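Angiotensin-converting enzyme (Anopheles gambiae, PDB 6S1Z) probably removes dipeptides from the C-terminal end of peptide substrates as a zinc peptidase, whose active site is occupied here by the inhibitor fosinoprilat. Local coordinates at residues A[337-342]-A[360-365]; A[88-93]-A[372-377]; A[116-121]-A[323-328]. All coordinates share one frame; numbering follows the deposited sequence.

Interaction 1: A[337-342]-A[360-365]. With ZN (zinc ion), chain D; KS8 (fosinoprilat), chain C.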
loop_
_atom_site.group_PDB
_atom_site.type_symbol
_atom_site.label_atom_id
_atom_site.label_comp_id
_atom_site.label_asym_id
_atom_site.label_seq_id
_atom_site.Cartn_x
_atom_site.Cartn_y
_atom_site.Cartn_z
ATOM N N ASP A 337 -11.310 14.773 15.417
ATOM C CA ASP A 337 -10.458 15.659 14.628
ATOM C C ASP A 337 -8.971 15.515 14.937
ATOM O O ASP A 337 -8.176 16.372 14.531
ATOM C CB ASP A 337 -10.876 17.125 14.809
ATOM C CG ASP A 337 -12.267 17.406 14.272
ATOM O OD1 ASP A 337 -12.660 16.768 13.273
ATOM O OD2 ASP A 337 -12.969 18.264 14.849
ATOM N N ASP A 338 -8.564 14.455 15.631
ATOM C CA ASP A 338 -7.149 14.210 15.915
ATOM C C ASP A 338 -6.630 13.244 14.855
ATOM O O ASP A 338 -6.748 12.025 14.983
ATOM C CB ASP A 338 -6.955 13.663 17.323
ATOM C CG ASP A 338 -5.490 13.526 17.697
ATOM O OD1 ASP A 338 -4.630 13.979 16.912
ATOM O OD2 ASP A 338 -5.200 12.964 18.773
ATOM N N VAL A 339 -6.048 13.804 13.796
ATOM C CA VAL A 339 -5.522 13.034 12.675
ATOM C C VAL A 339 -4.054 13.395 12.504
ATOM O O VAL A 339 -3.693 14.576 12.542
ATOM C CB VAL A 339 -6.311 13.307 11.381
ATOM C CG1 VAL A 339 -7.800 13.102 11.616
ATOM C CG2 VAL A 339 -6.036 14.716 10.868
ATOM N N ARG A 340 -3.210 12.380 12.319
ATOM C CA ARG A 340 -1.776 12.590 12.207
ATOM C C ARG A 340 -1.203 11.710 11.107
ATOM O O ARG A 340 -1.717 10.625 10.823
ATOM C CB ARG A 340 -1.055 12.288 13.529
ATOM C CG ARG A 340 -1.522 13.134 14.700
ATOM C CD ARG A 340 -0.789 12.756 15.977
ATOM N NE ARG A 340 -1.647 12.867 17.155
ATOM C CZ ARG A 340 -1.273 12.547 18.389
ATOM N NH1 ARG A 340 -0.047 12.096 18.622
ATOM N NH2 ARG A 340 -2.126 12.677 19.395
ATOM N N ILE A 341 -0.124 12.194 10.493
ATOM C CA ILE A 341 0.619 11.456 9.480
ATOM C C ILE A 341 2.079 11.414 9.904
ATOM O O ILE A 341 2.666 12.451 10.234
ATOM C CB ILE A 341 0.477 12.091 8.082
ATOM C CG1 ILE A 341 -0.851 11.671 7.446
ATOM C CG2 ILE A 341 1.661 11.707 7.194
ATOM C CD1 ILE A 341 -1.165 12.372 6.138
ATOM N N LYS A 342 2.661 10.219 9.895
ATOM C CA LYS A 342 4.067 10.008 10.235
ATOM C C LYS A 342 4.775 9.541 8.967
ATOM O O LYS A 342 4.724 8.358 8.617
ATOM C CB LYS A 342 4.200 8.994 11.368
ATOM C CG LYS A 342 5.634 8.664 11.758
ATOM C CD LYS A 342 5.691 7.750 12.980
ATOM C CE LYS A 342 5.148 6.355 12.687
ATOM N NZ LYS A 342 5.976 5.617 11.693
ATOM N N GLY A 360 -5.399 10.447 1.839
ATOM C CA GLY A 360 -6.618 9.692 1.606
ATOM C C GLY A 360 -7.055 8.900 2.821
ATOM O O GLY A 360 -8.253 8.707 3.044
ATOM N N HIS A 361 -6.095 8.428 3.621
ATOM C CA HIS A 361 -6.433 7.753 4.868
ATOM C C HIS A 361 -6.928 8.745 5.912
ATOM O O HIS A 361 -7.866 8.449 6.661
ATOM C CB HIS A 361 -5.219 6.987 5.392
ATOM C CG HIS A 361 -4.873 5.780 4.581
ATOM N ND1 HIS A 361 -5.761 4.746 4.374
ATOM C CD2 HIS A 361 -3.739 5.438 3.926
ATOM C CE1 HIS A 361 -5.190 3.820 3.626
ATOM N NE2 HIS A 361 -3.964 4.216 3.339
ATOM N N ILE A 362 -6.312 9.926 5.976
ATOM C CA ILE A 362 -6.732 10.933 6.943
ATOM C C ILE A 362 -8.145 11.410 6.630
ATOM O O ILE A 362 -9.002 11.495 7.518
ATOM C CB ILE A 362 -5.735 12.105 6.961
ATOM C CG1 ILE A 362 -4.352 11.636 7.426
ATOM C CG2 ILE A 362 -6.255 13.229 7.844
ATOM C CD1 ILE A 362 -4.285 11.182 8.875
ATOM N N GLN A 363 -8.408 11.730 5.362
ATOM C CA GLN A 363 -9.738 12.179 4.964
ATOM C C GLN A 363 -10.801 11.172 5.381
ATOM O O GLN A 363 -11.840 11.540 5.941
ATOM C CB GLN A 363 -9.782 12.407 3.453
ATOM C CG GLN A 363 -11.165 12.745 2.924
ATOM C CD GLN A 363 -11.744 13.980 3.583
ATOM O OE1 GLN A 363 -12.864 13.960 4.094
ATOM N NE2 GLN A 363 -10.979 15.065 3.576
ATOM N N TYR A 364 -10.555 9.889 5.109
ATOM C CA TYR A 364 -11.531 8.857 5.441
ATOM C C TYR A 364 -11.877 8.876 6.923
ATOM O O TYR A 364 -13.015 8.572 7.300
ATOM C CB TYR A 364 -10.986 7.487 5.039
ATOM C CG TYR A 364 -12.022 6.533 4.485
ATOM C CD1 TYR A 364 -13.352 6.606 4.878
ATOM C CD2 TYR A 364 -11.666 5.557 3.565
ATOM C CE1 TYR A 364 -14.295 5.734 4.372
ATOM C CE2 TYR A 364 -12.602 4.680 3.053
ATOM C CZ TYR A 364 -13.915 4.774 3.458
ATOM O OH TYR A 364 -14.851 3.901 2.952
ATOM N N TYR A 365 -10.914 9.228 7.778
ATOM C CA TYR A 365 -11.189 9.347 9.205
ATOM C C TYR A 365 -12.157 10.491 9.480
ATOM O O TYR A 365 -13.131 10.331 10.225
ATOM C CB TYR A 365 -9.884 9.563 9.971
ATOM C CG TYR A 365 -8.837 8.497 9.739
ATOM C CD1 TYR A 365 -9.195 7.169 9.554
ATOM C CD2 TYR A 365 -7.487 8.820 9.713
ATOM C CE1 TYR A 365 -8.237 6.193 9.347
ATOM C CE2 TYR A 365 -6.523 7.852 9.504
ATOM C CZ TYR A 365 -6.903 6.540 9.322
ATOM O OH TYR A 365 -5.945 5.574 9.116
HETATM ZN ZN ZN D . -2.688 2.879 2.719
HETATM C C04 KS8 C . 0.783 2.392 5.847
HETATM C C05 KS8 C . -0.344 1.465 6.479
HETATM C C06 KS8 C . 0.126 0.800 7.839
HETATM C C07 KS8 C . -0.483 1.488 9.068
HETATM C C08 KS8 C . -0.004 0.812 10.435
HETATM C C09 KS8 C . -0.673 -0.299 10.932
HETATM C C10 KS8 C . -0.255 -0.886 12.118
HETATM C C11 KS8 C . 0.849 -0.354 12.818
HETATM C C12 KS8 C . 1.511 0.743 12.327
HETATM C C13 KS8 C . 1.091 1.339 11.131
HETATM C C14 KS8 C . 1.669 3.369 3.167
HETATM C C15 KS8 C . 1.965 2.019 2.425
HETATM C C18 KS8 C . 2.873 3.112 0.314
HETATM C C19 KS8 C . 2.670 2.703 -1.188
HETATM C C20 KS8 C . 2.535 1.145 -1.119
HETATM C C21 KS8 C . 2.904 0.771 0.159
HETATM C C22 KS8 C . 4.385 0.459 0.249
HETATM C C25 KS8 C . 1.465 3.307 -1.790
HETATM C C26 KS8 C . 1.564 4.853 -1.751
HETATM C C27 KS8 C . 2.501 5.449 -2.806
HETATM C C28 KS8 C . 2.081 5.013 -4.195
HETATM C C29 KS8 C . 2.120 3.482 -4.284
HETATM C C30 KS8 C . 1.232 2.815 -3.223
HETATM N N17 KS8 C . 2.555 2.028 1.040
HETATM O O01 KS8 C . -0.785 2.315 3.615
HETATM O O03 KS8 C . -0.410 4.588 4.567
HETATM O O16 KS8 C . 1.723 0.986 2.964
HETATM O O23 KS8 C . 5.252 1.383 0.103
HETATM O O24 KS8 C . 4.743 -0.670 0.462
HETATM P P02 KS8 C . 0.212 3.186 4.269
#

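Interaction 2: A[88-93]-A[372-377]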
loop_
_atom_site.group_PDB
_atom_site.type_symbol
_atom_site.label_atom_id
_atom_site.label_comp_id
_atom_site.label_asym_id
_atom_site.label_seq_id
_atom_site.Cartn_x
_atom_site.Cartn_y
_atom_site.Cartn_z
ATOM N N LYS A 88 -22.753 -7.425 16.583
ATOM C CA LYS A 88 -21.753 -8.356 16.084
ATOM C C LYS A 88 -20.583 -7.672 15.390
ATOM O O LYS A 88 -19.565 -8.328 15.141
ATOM C CB LYS A 88 -22.400 -9.361 15.116
ATOM C CG LYS A 88 -21.767 -10.748 15.150
ATOM C CD LYS A 88 -22.679 -11.807 14.541
ATOM C CE LYS A 88 -22.772 -11.680 13.030
ATOM N NZ LYS A 88 -23.641 -12.739 12.442
ATOM N N LYS A 89 -20.695 -6.381 15.073
ATOM C CA LYS A 89 -19.581 -5.629 14.512
ATOM C C LYS A 89 -18.673 -5.041 15.584
ATOM O O LYS A 89 -17.569 -4.591 15.260
ATOM C CB LYS A 89 -20.102 -4.501 13.611
ATOM C CG LYS A 89 -19.109 -4.025 12.560
ATOM C CD LYS A 89 -18.952 -5.052 11.446
ATOM C CE LYS A 89 -17.927 -4.614 10.415
ATOM N NZ LYS A 89 -17.666 -5.670 9.397
ATOM N N LEU A 90 -19.111 -5.035 16.843
ATOM C CA LEU A 90 -18.309 -4.556 17.961
ATOM C C LEU A 90 -17.658 -5.688 18.745
ATOM O O LEU A 90 -16.923 -5.421 19.700
ATOM C CB LEU A 90 -19.181 -3.711 18.902
ATOM C CG LEU A 90 -18.509 -3.073 20.120
ATOM C CD1 LEU A 90 -17.339 -2.197 19.700
ATOM C CD2 LEU A 90 -19.515 -2.270 20.930
ATOM N N ALA A 91 -17.898 -6.941 18.359
ATOM C CA ALA A 91 -17.417 -8.090 19.112
ATOM C C ALA A 91 -16.305 -8.851 18.404
ATOM O O ALA A 91 -15.838 -9.866 18.934
ATOM C CB ALA A 91 -18.580 -9.044 19.413
ATOM N N LYS A 92 -15.867 -8.400 17.229
ATOM C CA LYS A 92 -14.772 -9.072 16.541
ATOM C C LYS A 92 -13.498 -8.946 17.366
ATOM O O LYS A 92 -12.754 -7.969 17.233
ATOM C CB LYS A 92 -14.569 -8.499 15.137
ATOM C CG LYS A 92 -15.694 -8.840 14.170
ATOM C CD LYS A 92 -15.209 -8.884 12.726
ATOM C CE LYS A 92 -14.606 -7.559 12.287
ATOM N NZ LYS A 92 -15.562 -6.429 12.441
ATOM N N LEU A 93 -13.251 -9.937 18.226
ATOM C CA LEU A 93 -12.089 -9.902 19.108
ATOM C C LEU A 93 -10.805 -9.628 18.334
ATOM O O LEU A 93 -9.970 -8.825 18.764
ATOM C CB LEU A 93 -11.977 -11.227 19.865
ATOM C CG LEU A 93 -13.076 -11.513 20.889
ATOM C CD1 LEU A 93 -13.149 -12.997 21.208
ATOM C CD2 LEU A 93 -12.834 -10.710 22.157
ATOM N N PRO A 372 -20.273 5.505 15.236
ATOM C CA PRO A 372 -19.838 4.740 16.410
ATOM C C PRO A 372 -18.597 3.919 16.097
ATOM O O PRO A 372 -18.285 3.623 14.942
ATOM C CB PRO A 372 -21.042 3.846 16.724
ATOM C CG PRO A 372 -21.771 3.724 15.432
ATOM C CD PRO A 372 -21.564 5.025 14.711
ATOM N N VAL A 373 -17.896 3.532 17.167
ATOM C CA VAL A 373 -16.579 2.908 17.036
ATOM C C VAL A 373 -16.579 1.788 16.005
ATOM O O VAL A 373 -15.559 1.539 15.351
ATOM C CB VAL A 373 -16.102 2.401 18.414
ATOM C CG1 VAL A 373 -16.957 1.232 18.882
ATOM C CG2 VAL A 373 -14.631 2.011 18.359
ATOM N N GLU A 374 -17.708 1.095 15.838
ATOM C CA GLU A 374 -17.764 0.015 14.858
ATOM C C GLU A 374 -17.627 0.555 13.441
ATOM O O GLU A 374 -16.782 0.093 12.666
ATOM C CB GLU A 374 -19.073 -0.763 14.993
ATOM C CG GLU A 374 -19.359 -1.285 16.385
ATOM C CD GLU A 374 -20.415 -0.476 17.117
ATOM O OE1 GLU A 374 -20.360 -0.415 18.361
ATOM O OE2 GLU A 374 -21.303 0.100 16.451
ATOM N N PHE A 375 -18.459 1.531 13.084
ATOM C CA PHE A 375 -18.517 2.054 11.730
ATOM C C PHE A 375 -17.504 3.169 11.488
ATOM O O PHE A 375 -17.663 3.945 10.539
ATOM C CB PHE A 375 -19.934 2.545 11.426
ATOM C CG PHE A 375 -21.011 1.563 11.805
ATOM C CD1 PHE A 375 -20.807 0.197 11.675
ATOM C CD2 PHE A 375 -22.229 2.006 12.298
ATOM C CE1 PHE A 375 -21.797 -0.703 12.023
ATOM C CE2 PHE A 375 -23.220 1.109 12.648
ATOM C CZ PHE A 375 -23.003 -0.246 12.510
ATOM N N ARG A 376 -16.467 3.263 12.322
ATOM C CA ARG A 376 -15.396 4.240 12.119
ATOM C C ARG A 376 -14.242 3.604 11.342
ATOM O O ARG A 376 -13.094 3.551 11.787
ATOM C CB ARG A 376 -14.925 4.797 13.458
ATOM C CG ARG A 376 -15.948 5.686 14.139
ATOM C CD ARG A 376 -15.354 6.443 15.311
ATOM N NE ARG A 376 -14.339 7.400 14.881
ATOM C CZ ARG A 376 -13.887 8.400 15.630
ATOM N NH1 ARG A 376 -14.362 8.588 16.854
ATOM N NH2 ARG A 376 -12.961 9.220 15.151
ATOM N N GLY A 377 -14.574 3.120 10.152
ATOM C CA GLY A 377 -13.594 2.480 9.297
ATOM C C GLY A 377 -14.129 2.347 7.891
ATOM O O GLY A 377 -15.340 2.416 7.657
#

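Interaction 3: A[116-121]-A[323-328]. With KS8 (fosinoprilat), chain C.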
loop_
_atom_site.group_PDB
_atom_site.type_symbol
_atom_site.label_atom_id
_atom_site.label_comp_id
_atom_site.label_asym_id
_atom_site.label_seq_id
_atom_site.Cartn_x
_atom_site.Cartn_y
_atom_site.Cartn_z
ATOM N N ASN A 116 12.960 -4.681 14.473
ATOM C CA ASN A 116 14.106 -5.079 13.665
ATOM C C ASN A 116 14.070 -4.430 12.287
ATOM O O ASN A 116 15.122 -4.210 11.676
ATOM C CB ASN A 116 14.139 -6.604 13.544
ATOM C CG ASN A 116 15.250 -7.099 12.641
ATOM O OD1 ASN A 116 15.035 -7.353 11.456
ATOM N ND2 ASN A 116 16.445 -7.250 13.199
ATOM N N TYR A 117 12.875 -4.103 11.789
ATOM C CA TYR A 117 12.739 -3.530 10.454
ATOM C C TYR A 117 13.116 -2.053 10.430
ATOM O O TYR A 117 13.811 -1.603 9.511
ATOM C CB TYR A 117 11.304 -3.721 9.954
ATOM C CG TYR A 117 11.042 -3.195 8.556
ATOM C CD1 TYR A 117 10.697 -1.865 8.344
ATOM C CD2 TYR A 117 11.121 -4.033 7.451
ATOM C CE1 TYR A 117 10.452 -1.383 7.070
ATOM C CE2 TYR A 117 10.876 -3.560 6.174
ATOM C CZ TYR A 117 10.544 -2.234 5.990
ATOM O OH TYR A 117 10.298 -1.759 4.722
ATOM N N ALA A 118 12.672 -1.286 11.426
ATOM C CA ALA A 118 12.870 0.158 11.423
ATOM C C ALA A 118 14.223 0.583 11.975
ATOM O O ALA A 118 14.697 1.673 11.636
ATOM C CB ALA A 118 11.761 0.841 12.231
ATOM N N LYS A 119 14.854 -0.239 12.808
ATOM C CA LYS A 119 16.129 0.106 13.421
ATOM C C LYS A 119 17.330 -0.326 12.590
ATOM O O LYS A 119 18.467 -0.071 12.998
ATOM C CB LYS A 119 16.230 -0.522 14.816
ATOM C CG LYS A 119 15.218 0.012 15.817
ATOM C CD LYS A 119 15.476 -0.544 17.209
ATOM C CE LYS A 119 14.566 0.095 18.244
ATOM N NZ LYS A 119 14.888 -0.361 19.624
ATOM N N ALA A 120 17.113 -0.967 11.446
ATOM C CA ALA A 120 18.222 -1.498 10.666
ATOM C C ALA A 120 19.122 -0.376 10.165
ATOM O O ALA A 120 18.650 0.653 9.672
ATOM C CB ALA A 120 17.695 -2.314 9.485
ATOM N N LYS A 121 20.432 -0.584 10.296
ATOM C CA LYS A 121 21.436 0.350 9.807
ATOM C C LYS A 121 22.508 -0.430 9.060
ATOM O O LYS A 121 22.740 -1.611 9.333
ATOM C CB LYS A 121 22.061 1.155 10.953
ATOM C CG LYS A 121 21.059 2.017 11.707
ATOM C CD LYS A 121 21.330 3.500 11.520
ATOM C CE LYS A 121 20.117 4.335 11.905
ATOM N NZ LYS A 121 19.577 3.968 13.243
ATOM N N ASP A 323 15.068 6.219 17.227
ATOM C CA ASP A 323 14.616 5.155 16.343
ATOM C C ASP A 323 13.113 5.294 16.148
ATOM O O ASP A 323 12.367 5.416 17.124
ATOM C CB ASP A 323 14.962 3.779 16.914
ATOM C CG ASP A 323 16.439 3.455 16.802
ATOM O OD1 ASP A 323 17.079 3.921 15.835
ATOM O OD2 ASP A 323 16.961 2.735 17.679
ATOM N N LEU A 324 12.676 5.289 14.890
ATOM C CA LEU A 324 11.261 5.398 14.576
ATOM C C LEU A 324 10.971 4.596 13.317
ATOM O O LEU A 324 11.880 4.147 12.614
ATOM C CB LEU A 324 10.831 6.859 14.391
ATOM C CG LEU A 324 11.304 7.573 13.120
ATOM C CD1 LEU A 324 10.606 8.917 12.977
ATOM C CD2 LEU A 324 12.813 7.754 13.123
ATOM N N VAL A 325 9.682 4.426 13.037
ATOM C CA VAL A 325 9.223 3.709 11.853
ATOM C C VAL A 325 8.979 4.752 10.768
ATOM O O VAL A 325 7.913 5.366 10.705
ATOM C CB VAL A 325 7.969 2.883 12.144
ATOM C CG1 VAL A 325 7.510 2.149 10.894
ATOM C CG2 VAL A 325 8.232 1.900 13.278
ATOM N N CYS A 326 9.977 4.957 9.903
ATOM C CA CYS A 326 9.845 5.937 8.832
ATOM C C CYS A 326 8.785 5.547 7.811
ATOM O O CYS A 326 8.362 6.401 7.023
ATOM C CB CYS A 326 11.180 6.132 8.111
ATOM S SG CYS A 326 12.152 7.550 8.682
ATOM N N HIS A 327 8.357 4.286 7.796
ATOM C CA HIS A 327 7.353 3.846 6.838
ATOM C C HIS A 327 6.119 4.732 6.944
ATOM O O HIS A 327 5.421 4.713 7.964
ATOM C CB HIS A 327 6.983 2.380 7.067
ATOM C CG HIS A 327 6.329 1.735 5.886
ATOM N ND1 HIS A 327 4.962 1.705 5.714
ATOM C CD2 HIS A 327 6.857 1.105 4.810
ATOM C CE1 HIS A 327 4.675 1.080 4.586
ATOM N NE2 HIS A 327 5.807 0.705 4.018
ATOM N N ALA A 328 5.854 5.515 5.898
ATOM C CA ALA A 328 4.748 6.463 5.915
ATOM C C ALA A 328 3.474 5.802 6.421
ATOM O O ALA A 328 3.220 4.623 6.161
ATOM C CB ALA A 328 4.526 7.032 4.513
HETATM C C04 KS8 C . 0.783 2.392 5.847
HETATM C C05 KS8 C . -0.344 1.465 6.479
HETATM C C06 KS8 C . 0.126 0.800 7.839
HETATM C C07 KS8 C . -0.483 1.488 9.068
HETATM C C08 KS8 C . -0.004 0.812 10.435
HETATM C C09 KS8 C . -0.673 -0.299 10.932
HETATM C C10 KS8 C . -0.255 -0.886 12.118
HETATM C C11 KS8 C . 0.849 -0.354 12.818
HETATM C C12 KS8 C . 1.511 0.743 12.327
HETATM C C13 KS8 C . 1.091 1.339 11.131
HETATM C C14 KS8 C . 1.669 3.369 3.167
HETATM C C15 KS8 C . 1.965 2.019 2.425
HETATM C C18 KS8 C . 2.873 3.112 0.314
HETATM C C19 KS8 C . 2.670 2.703 -1.188
HETATM C C20 KS8 C . 2.535 1.145 -1.119
HETATM C C21 KS8 C . 2.904 0.771 0.159
HETATM C C22 KS8 C . 4.385 0.459 0.249
HETATM C C25 KS8 C . 1.465 3.307 -1.790
HETATM C C26 KS8 C . 1.564 4.853 -1.751
HETATM C C27 KS8 C . 2.501 5.449 -2.806
HETATM C C28 KS8 C . 2.081 5.013 -4.195
HETATM C C29 KS8 C . 2.120 3.482 -4.284
HETATM C C30 KS8 C . 1.232 2.815 -3.223
HETATM N N17 KS8 C . 2.555 2.028 1.040
HETATM O O01 KS8 C . -0.785 2.315 3.615
HETATM O O03 KS8 C . -0.410 4.588 4.567
HETATM O O16 KS8 C . 1.723 0.986 2.964
HETATM O O23 KS8 C . 5.252 1.383 0.103
HETATM O O24 KS8 C . 4.743 -0.670 0.462
HETATM P P02 KS8 C . 0.212 3.186 4.269
#

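Interaction 1: A[337-342]-A[360-365]
The ring of Tyr-365, whose CB lies 4.4 Å from Val-339 CG1, turns one face to its own helix: the carbonyl oxygen of His-361 sits over the ring centre, 3.0 Å above the plane. The imidazole of His-361 points to the metal, and its NE2 binds the zinc ion at 1.9 Å. Fosinoprilat O01 binds the zinc ion at 2.2 Å, and His-357 and Glu-385 complete the site, as expected for an HExxH zinc peptidase. On the strand, the guanidinium of Arg-340 holds Asp-338 side-on at its edge, NE to OD1 and NH2 to OD2; the first of these bonds is nearly straight (175°), and Phe-333 and Trp-38 add cation-pi contacts.

Ile-362 carries the packing between strand and helix. With chi1 at -63°, its CG2 lies anti to the backbone N and meets Val-339 CG2 at 3.4 Å, while the other branch goes to Ile-341, CG1 to CG1 at 3.5 Å. No hydrogen bond crosses; the side chains join through apolar contacts, with Ile-362 CD1 also resting 3.3 Å from Arg-340 O, one residue along from the zinc ligand.

Strand 339-342 pairs antiparallel with strand 329-332, to which Tyr-365 OH also bonds at Ala-330 O. Strand 339-342 and helix 349-368 run antiparallel where they meet (166°), and Phe-309 of helix 307-312 packs on Val-339 and Ile-341.

Interaction 2: A[88-93]-A[372-377]
Glu-374 leans on Lys-89 and Leu-90, and its side chain can be traced outward atom by atom. CB comes first, 4.1 Å from Lys-89 CG, where the two side chains run in opposing directions. CG then lies 3.5 Å from Leu-90 CB. A bend at chi2 (104°) turns the carboxylate across the leucine at a slant: CD is 3.9 Å from Leu-90 CB, and OE1 reaches 3.3 Å from Leu-90 CD2. The other oxygen, OE2, stands 4.3 Å above one face of the Phe-375 ring, offset toward its rim. The carboxylate is thus laid against hydrocarbon within this contact, although Arg-86 and Glu-23 also touch the glutamate side chain from outside.

Two smaller touches flank it. Leu-90 CD1 meets Val-373 CG1 at 3.5 Å, the two side chains crossing at about a right angle. Lys-89 CG approaches Phe-375 CE1 at 4.3 Å before the lysine turns off. No hydrogen bond joins the two segments, and the contacts across are van der Waals ones.

The contact is plain packing between the end of helix 82-89 and the loop joining helix 349-368 to helix 381-396, both of which carry zinc ligands. Helix 12-42 backs it, placing Ile-22 and Tyr-26 against Leu-90 and Glu-23 against Pro-372, while Thr-82, Arg-85 and Arg-86 of helix 82-89 touch Phe-375.

Interaction 3: A[116-121]-A[323-328]
The loop that feeds strand 329-332, the first strand of the two-stranded antiparallel sheet beside the active site, is held here against the end of helix 100-118, with Ala-118 and Val-325 meeting at the middle. Ala-118 CB lies 3.3 Å from the carbonyl oxygen of Leu-324 and 3.8 Å from Val-325 CG2; the small methyl lets the backbones come close, and no hydrogen bond crosses.

At the outer end the chemistry is charged. The extended aliphatic chain of Lys-119 passes across Asp-323 at about a right angle, its CE 3.6 Å from OD2, while its NZ stays 4.2 Å from that oxygen, beyond a salt bridge. Lys-121, bent at chi2 and chi4, curls back to make a long salt bridge instead, NZ to Asp-323 OD1 at 3.6 Å. Both lysines probably give Asp-323 some electrostatic support, though neither pairs closely with it.

The inner end reaches the inhibitor site. Tyr-117 OH comes within 4.5 Å of His-327 CD2, an oblique and loose approach, and Tyr-486 contacts both rings, stacking on the histidine and meeting the tyrosine edge-to-face. Cys-326, between the two ends, is tied to Cys-344 by a disulfide. With CG anti to the backbone N (chi1 -161°), the His-327 ring is swung toward the inhibitor and presents its edge: fosinoprilat O16 lies in the ring plane, 3.4 Å from CE1.

How the interactions relate
Interactions 1 and 2 are buried, interaction 3 only partly. Interaction 1 is largely apolar packing behind the metal; interaction 2 mixes aliphatic carbon with a carboxylate; interaction 3 grades from lysine-aspartate charges to a histidine edge at the inhibitor. Interactions 1 and 3 converge on fosinoprilat, with centres 21 Å apart, and share the small sheet: 323-328 leads into strand 329-332, whose partner is strand 339-342. Interaction 2 lies outside that site. It holds the loop just after helix 349-368, the helix of interaction 1, while its helix 82-89 precedes helix 100-118 of interaction 3.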